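PDB 6AEM: PKD domain from Vibrio anguillarum, which specifically binds calcium as a polycystic-kidney-disease domain of the protease Epp, although its role in the protease is not established. Local coordinates for residues Glu13-Val21 and Thr79-Pro87. Numbering follows the deposited sequence.
Sequences ELKTDGLSV and TRTTQVEVP. With ZN (zinc ion), chain F.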
# COMPACT_ATOMS: atom_id res chain seq x y z
N GLU A 13 1.69 -2.19 -6.69
CA GLU A 13 0.75 -2.83 -7.60
C GLU A 13 0.05 -3.91 -6.81
O GLU A 13 0.66 -4.56 -5.96
CB GLU A 13 1.53 -3.45 -8.74
CG GLU A 13 0.71 -4.24 -9.74
CD GLU A 13 1.56 -4.75 -10.92
OE1 GLU A 13 2.66 -4.23 -11.14
OE2 GLU A 13 1.14 -5.69 -11.68
N LEU A 14 -1.22 -4.13 -7.13
CA LEU A 14 -2.01 -5.16 -6.48
C LEU A 14 -2.23 -6.36 -7.39
O LEU A 14 -2.44 -6.21 -8.59
CB LEU A 14 -3.37 -4.61 -6.04
CG LEU A 14 -3.26 -3.40 -5.12
CD1 LEU A 14 -4.64 -2.85 -4.82
CD2 LEU A 14 -2.54 -3.78 -3.85
N LYS A 15 -2.22 -7.52 -6.77
CA LYS A 15 -2.55 -8.78 -7.43
C LYS A 15 -3.84 -9.29 -6.80
O LYS A 15 -3.88 -9.56 -5.59
CB LYS A 15 -1.40 -9.77 -7.23
CG LYS A 15 -1.67 -11.21 -7.66
CD LYS A 15 -0.35 -11.95 -7.59
CE LYS A 15 -0.43 -13.45 -7.80
NZ LYS A 15 0.95 -13.99 -7.59
N THR A 16 -4.90 -9.37 -7.60
CA THR A 16 -6.18 -9.83 -7.08
C THR A 16 -6.46 -11.27 -7.53
O THR A 16 -6.07 -11.69 -8.63
CB THR A 16 -7.34 -8.92 -7.49
OG1 THR A 16 -7.54 -8.95 -8.90
CG2 THR A 16 -7.08 -7.49 -7.04
N ASP A 17 -7.10 -12.02 -6.66
CA ASP A 17 -7.47 -13.42 -6.92
C ASP A 17 -8.81 -13.62 -6.20
O ASP A 17 -8.85 -13.98 -5.02
CB ASP A 17 -6.40 -14.38 -6.42
CG ASP A 17 -6.76 -15.84 -6.63
OD1 ASP A 17 -7.73 -16.12 -7.36
OD2 ASP A 17 -6.04 -16.72 -6.11
N GLY A 18 -9.89 -13.35 -6.92
CA GLY A 18 -11.20 -13.29 -6.30
C GLY A 18 -11.22 -12.14 -5.30
O GLY A 18 -10.93 -10.99 -5.64
N LEU A 19 -11.56 -12.44 -4.06
CA LEU A 19 -11.56 -11.44 -3.01
C LEU A 19 -10.22 -11.31 -2.30
O LEU A 19 -10.11 -10.47 -1.41
CB LEU A 19 -12.63 -11.76 -1.97
CG LEU A 19 -14.07 -11.83 -2.47
CD1 LEU A 19 -15.01 -12.17 -1.34
CD2 LEU A 19 -14.53 -10.53 -3.12
N SER A 20 -9.22 -12.13 -2.64
CA SER A 20 -7.91 -12.05 -2.00
C SER A 20 -7.01 -11.14 -2.81
O SER A 20 -7.04 -11.14 -4.04
CB SER A 20 -7.25 -13.43 -1.89
OG SER A 20 -7.96 -14.27 -1.00
N VAL A 21 -6.17 -10.38 -2.10
CA VAL A 21 -5.29 -9.38 -2.70
C VAL A 21 -3.90 -9.52 -2.10
O VAL A 21 -3.76 -9.82 -0.91
CB VAL A 21 -5.85 -7.95 -2.51
CG1 VAL A 21 -5.03 -6.91 -3.28
CG2 VAL A 21 -7.31 -7.88 -2.95
N THR A 79 -2.30 6.25 -3.51
CA THR A 79 -3.50 5.42 -3.40
C THR A 79 -3.90 4.91 -4.78
O THR A 79 -3.62 5.54 -5.79
CB THR A 79 -4.70 6.13 -2.74
OG1 THR A 79 -5.33 7.02 -3.68
CG2 THR A 79 -4.29 6.93 -1.50
N ARG A 80 -4.61 3.78 -4.82
CA ARG A 80 -5.12 3.22 -6.07
C ARG A 80 -6.47 2.57 -5.79
O ARG A 80 -6.62 1.86 -4.79
CB ARG A 80 -4.21 2.14 -6.66
CG ARG A 80 -2.79 2.55 -6.93
CD ARG A 80 -2.06 1.32 -7.55
NE ARG A 80 -0.76 1.72 -8.07
CZ ARG A 80 -0.58 2.42 -9.18
NH1 ARG A 80 -1.60 2.70 -9.97
NH2 ARG A 80 0.66 2.75 -9.51
N THR A 81 -7.44 2.79 -6.69
CA THR A 81 -8.67 1.99 -6.62
C THR A 81 -8.41 0.57 -7.16
O THR A 81 -7.55 0.34 -8.03
CB THR A 81 -9.84 2.65 -7.37
OG1 THR A 81 -9.47 2.91 -8.74
CG2 THR A 81 -10.26 3.95 -6.66
N THR A 82 -9.16 -0.39 -6.62
CA THR A 82 -9.15 -1.76 -7.08
C THR A 82 -10.58 -2.27 -7.04
O THR A 82 -11.43 -1.77 -6.31
CB THR A 82 -8.20 -2.62 -6.22
OG1 THR A 82 -8.00 -3.89 -6.85
CG2 THR A 82 -8.73 -2.81 -4.81
N GLN A 83 -10.83 -3.29 -7.84
CA GLN A 83 -12.13 -3.94 -7.87
C GLN A 83 -11.93 -5.41 -7.61
O GLN A 83 -11.05 -6.04 -8.21
CB GLN A 83 -12.82 -3.74 -9.23
CG GLN A 83 -13.20 -2.29 -9.54
CD GLN A 83 -12.03 -1.43 -10.01
OE1 GLN A 83 -11.15 -1.89 -10.75
NE2 GLN A 83 -12.00 -0.17 -9.55
N VAL A 84 -12.73 -5.97 -6.71
CA VAL A 84 -12.69 -7.40 -6.44
C VAL A 84 -14.09 -7.95 -6.62
O VAL A 84 -15.08 -7.28 -6.32
CB VAL A 84 -12.11 -7.77 -5.06
CG1 VAL A 84 -10.65 -7.37 -4.99
CG2 VAL A 84 -12.90 -7.14 -3.93
N GLU A 85 -14.16 -9.16 -7.14
CA GLU A 85 -15.41 -9.83 -7.41
C GLU A 85 -15.36 -11.21 -6.77
O GLU A 85 -14.30 -11.81 -6.66
CB GLU A 85 -15.59 -10.05 -8.92
CG GLU A 85 -15.52 -8.78 -9.76
CD GLU A 85 -15.18 -9.08 -11.20
OE1 GLU A 85 -15.58 -10.14 -11.72
OE2 GLU A 85 -14.47 -8.26 -11.82
N VAL A 86 -16.52 -11.68 -6.33
CA VAL A 86 -16.58 -13.07 -5.87
C VAL A 86 -16.27 -13.99 -7.05
O VAL A 86 -16.74 -13.73 -8.18
CB VAL A 86 -17.96 -13.40 -5.27
CG1 VAL A 86 -18.31 -12.41 -4.16
CG2 VAL A 86 -19.03 -13.41 -6.34
N PRO A 87 -15.51 -15.07 -6.87
CA PRO A 87 -15.18 -15.97 -7.99
C PRO A 87 -16.41 -16.61 -8.64
O PRO A 87 -16.40 -16.93 -9.84
CB PRO A 87 -14.36 -17.08 -7.33
CG PRO A 87 -13.85 -16.53 -6.07
CD PRO A 87 -14.83 -15.46 -5.62
OXT PRO A 87 -17.46 -16.84 -8.00
ZN ZN F . -14.81 -9.47 -13.71
O HOH W 1 -11.53 -10.17 -8.07
O HOH W 2 -15.88 -11.40 -13.41
O HOH W 3 -13.69 -11.79 -13.49
O HOH W 4 -14.26 -7.20 -14.31
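In the beta-sandwich of this PKD domain, the first hairpin of one sheet packs on the C-terminal strand of the other: Leu14, Thr16, Leu19 and Val21 meet Thr82 and Val84 across the interface. Strands 13-17 and 79-84 run nearly parallel, at 13°, with axes 8.2 Å apart and no direct hydrogen bond between them. The Leu14 side chain lies across that of Thr82, roughly perpendicular to it, and sets its CD1 methyl 3.8 Å from Thr82 CB. Thr16 and Thr82 pass side by side, pointing oppositely; with Thr16 OG1 between the backbone N and the carbonyl carbon (chi1 66°), its CG2 methyl falls anti to the carbonyl carbon, 3.7 Å from Thr82 OG1. Val84 divides its two methyls, CG1 meeting Val21 CG2 at 3.9 Å and CG2 meeting Leu19 CD2 at 3.8 Å. The type II' turn from Asp17 to Ser20 adds a polar link: a water donates to Gly18 O (2.6 Å) and accepts from Glu85 N (3.0 Å), bridging the two backbones, while Gly18 CA makes a CH...O contact with Glu85 O. The Glu85 carboxylate, on a side chain that leaves the hairpin, chelates a zinc ion through both oxygens, joined by two waters and a third, more distant one. Beyond the contact, Leu14 and Val21 also touch Trp54 of strand 53-55, and Tyr56 touches both Val21 and Val84; strand 75-84 edges its sheet, antiparallel to strand 60-70.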